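Local coordinates for frutapin (Artocarpus altilis, PDB 5KRP), which probably binds carbohydrates, as a breadfruit lectin of the jacalin-related family, at residues V8-G13 with K134-D139. Sequence-based numbering, arbitrary orientation.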
ATOM      1  N   VAL A   8      -6.141  12.260  -2.575  1.00 15.96           N
ATOM      2  CA  VAL A   8      -5.709  13.623  -2.595  1.00 16.95           C
ATOM      3  C   VAL A   8      -6.719  14.525  -3.334  1.00 15.69           C
ATOM      4  O   VAL A   8      -7.568  14.080  -4.121  1.00 16.28           O
ATOM      5  CB  VAL A   8      -4.294  13.779  -3.189  1.00 17.31           C
ATOM      6  CG1 VAL A   8      -3.282  13.082  -2.257  1.00 20.33           C
ATOM      7  CG2 VAL A   8      -4.182  13.203  -4.585  1.00 18.45           C
ATOM      8  N   GLY A   9      -6.598  15.824  -3.023  1.00 14.83           N
ATOM      9  CA  GLY A   9      -7.678  16.758  -3.370  1.00 15.53           C
ATOM     10  C   GLY A   9      -8.808  16.570  -2.346  1.00 17.73           C
ATOM     11  O   GLY A   9      -8.567  16.155  -1.170  1.00 19.17           O
ATOM     12  N   PRO A  10     -10.034  17.001  -2.677  1.00 18.80           N
ATOM     13  CA  PRO A  10     -10.411  17.561  -3.994  1.00 17.65           C
ATOM     14  C   PRO A  10      -9.853  18.969  -4.211  1.00 17.74           C
ATOM     15  O   PRO A  10      -9.462  19.684  -3.256  1.00 19.16           O
ATOM     16  CB  PRO A  10     -11.977  17.592  -3.920  1.00 18.45           C
ATOM     17  CG  PRO A  10     -12.324  16.562  -2.890  1.00 20.85           C
ATOM     18  CD  PRO A  10     -11.228  16.662  -1.875  1.00 19.56           C
ATOM     19  N   TRP A  11      -9.815  19.353  -5.475  1.00 16.78           N
ATOM     20  CA  TRP A  11      -9.569  20.736  -5.936  1.00 17.26           C
ATOM     21  C   TRP A  11     -10.887  21.253  -6.492  1.00 17.74           C
ATOM     22  O   TRP A  11     -11.521  20.583  -7.310  1.00 15.07           O
ATOM     23  CB  TRP A  11      -8.502  20.764  -7.035  1.00 16.61           C
ATOM     24  CG  TRP A  11      -7.114  20.395  -6.438  1.00 17.84           C
ATOM     25  CD1 TRP A  11      -6.225  21.206  -5.833  1.00 17.70           C
ATOM     26  CD2 TRP A  11      -6.516  19.083  -6.449  1.00 17.39           C
ATOM     27  NE1 TRP A  11      -5.080  20.505  -5.482  1.00 18.36           N
ATOM     28  CE2 TRP A  11      -5.236  19.196  -5.832  1.00 17.12           C
ATOM     29  CE3 TRP A  11      -6.939  17.847  -6.919  1.00 18.60           C
ATOM     30  CZ2 TRP A  11      -4.365  18.084  -5.668  1.00 18.74           C
ATOM     31  CZ3 TRP A  11      -6.108  16.720  -6.759  1.00 17.56           C
ATOM     32  CH2 TRP A  11      -4.805  16.866  -6.133  1.00 18.29           C
ATOM     33  N   GLY A  12     -11.317  22.424  -6.018  1.00 17.13           N
ATOM     34  CA  GLY A  12     -12.567  23.036  -6.475  1.00 18.65           C
ATOM     35  C   GLY A  12     -13.380  23.459  -5.278  1.00 21.02           C
ATOM     36  O   GLY A  12     -12.859  23.556  -4.150  1.00 19.85           O
ATOM     37  N   GLY A  13     -14.656  23.746  -5.493  1.00 18.37           N
ATOM     38  CA  GLY A  13     -15.471  24.308  -4.391  1.00 15.87           C
ATOM     39  C   GLY A  13     -16.287  23.265  -3.693  1.00 16.23           C
ATOM     40  O   GLY A  13     -16.224  22.076  -3.993  1.00 16.41           O
ATOM     41  N   LYS A 134     -13.056  11.001  -7.300  1.00 14.42           N
ATOM     42  CA  LYS A 134     -14.212  11.425  -6.525  1.00 13.90           C
ATOM     43  C   LYS A 134     -14.444  12.887  -6.845  1.00 15.20           C
ATOM     44  O   LYS A 134     -13.565  13.535  -7.414  1.00 15.46           O
ATOM     45  CB  LYS A 134     -14.076  11.215  -5.031  1.00 16.95           C
ATOM     46  CG  LYS A 134     -12.923  11.952  -4.367  1.00 19.57           C
ATOM     47  CD  LYS A 134     -13.120  11.919  -2.860  1.00 22.82           C
ATOM     48  CE  LYS A 134     -14.084  13.008  -2.440  1.00 25.36           C
ATOM     49  NZ  LYS A 134     -14.449  12.790  -1.013  1.00 28.72           N
ATOM     50  N   GLY A 135     -15.597  13.398  -6.430  1.00 15.53           N
ATOM     51  CA  GLY A 135     -15.856  14.790  -6.673  1.00 17.27           C
ATOM     52  C   GLY A 135     -17.205  15.267  -6.209  1.00 14.87           C
ATOM     53  O   GLY A 135     -17.829  14.646  -5.389  1.00 14.38           O
ATOM     54  N   ARG A 136     -17.623  16.395  -6.786  1.00 15.93           N
ATOM     55  CA  ARG A 136     -18.940  16.956  -6.558  1.00 16.28           C
ATOM     56  C   ARG A 136     -19.434  17.594  -7.841  1.00 15.45           C
ATOM     57  O   ARG A 136     -18.667  18.254  -8.511  1.00 16.60           O
ATOM     58  CB  ARG A 136     -18.970  18.031  -5.524  1.00 19.87           C
ATOM     59  CG  ARG A 136     -18.137  17.856  -4.342  1.00 22.22           C
ATOM     60  CD  ARG A 136     -18.305  18.966  -3.313  1.00 20.75           C
ATOM     61  NE  ARG A 136     -17.015  19.464  -3.048  1.00 24.59           N
ATOM     62  CZ  ARG A 136     -16.076  18.898  -2.301  1.00 24.22           C
ATOM     63  NH1 ARG A 136     -16.283  17.774  -1.687  1.00 27.06           N
ATOM     64  NH2 ARG A 136     -14.904  19.515  -2.185  1.00 26.27           N
ATOM     65  N   THR A 137     -20.706  17.327  -8.190  1.00 16.65           N
ATOM     66  CA  THR A 137     -21.288  17.846  -9.413  1.00 16.74           C
ATOM     67  C   THR A 137     -22.708  18.356  -9.165  1.00 15.41           C
ATOM     68  O   THR A 137     -23.503  17.663  -8.570  1.00 17.55           O
ATOM     69  CB  THR A 137     -21.373  16.695 -10.446  1.00 18.24           C
ATOM     70  OG1 THR A 137     -20.037  16.230 -10.720  1.00 17.01           O
ATOM     71  CG2 THR A 137     -21.956  17.231 -11.781  1.00 18.17           C
ATOM     72  N   GLY A 138     -22.977  19.535  -9.629  1.00 20.10           N
ATOM     73  CA  GLY A 138     -24.320  20.128  -9.600  1.00 21.08           C
ATOM     74  C   GLY A 138     -24.673  20.344 -11.062  1.00 20.02           C
ATOM     75  O   GLY A 138     -24.874  19.362 -11.777  1.00 23.40           O
ATOM     76  N   ASP A 139     -24.768  21.597 -11.477  1.00 21.84           N
ATOM     77  CA  ASP A 139     -24.861  21.917 -12.877  1.00 22.98           C
ATOM     78  C   ASP A 139     -23.506  21.698 -13.541  1.00 24.95           C
ATOM     79  O   ASP A 139     -23.478  21.480 -14.723  1.00 24.11           O
ATOM     80  CB  ASP A 139     -25.257  23.358 -13.124  1.00 26.06           C
ATOM     81  CG  ASP A 139     -26.692  23.681 -12.694  1.00 30.40           C
ATOM     82  OD1 ASP A 139     -27.513  22.772 -12.381  1.00 32.37           O
ATOM     83  OD2 ASP A 139     -26.944  24.912 -12.624  1.00 34.48           O
TER
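With CG anti to the carbonyl carbon and beside the backbone N (chi1 -39°), and a bend at chi3, the Arg136 side chain swings from strand 127-137 of a jacalin-like beta-prism to Pro10 on strand 6-12 and Gly13 just beyond its end. The two strands are not neighbours; they run the same way here because each pairs antiparallel with 141-149 between them, so the contact is made by side chains reaching across the middle strand. Arg136 and Pro10 both rest on its Ala143. Arg136 NE reaches Gly13 O at 2.9 Å, an almost straight bond (171°) that lies in the guanidinium plane and uses a carbonyl lone pair. A weak, bent second bond runs from Arg136 NH2 to Gly13 O at 3.4 Å. NH1 forms a salt bridge with Glu18, so the guanidinium is held both at the end of strand 6-12 and at strand 17-20. Pro10, which follows a cis peptide bond, turns its ring across Arg136 at about a right angle, while Lys134 CE meets the ring at CG. Lys134 NZ goes on to a salt bridge with Glu126 of the second subunit. At the proline, Pro10 CB lies 3.9 Å from Arg136 NH2, and Pro10 CG lies 4.0 Å from Lys134 CE.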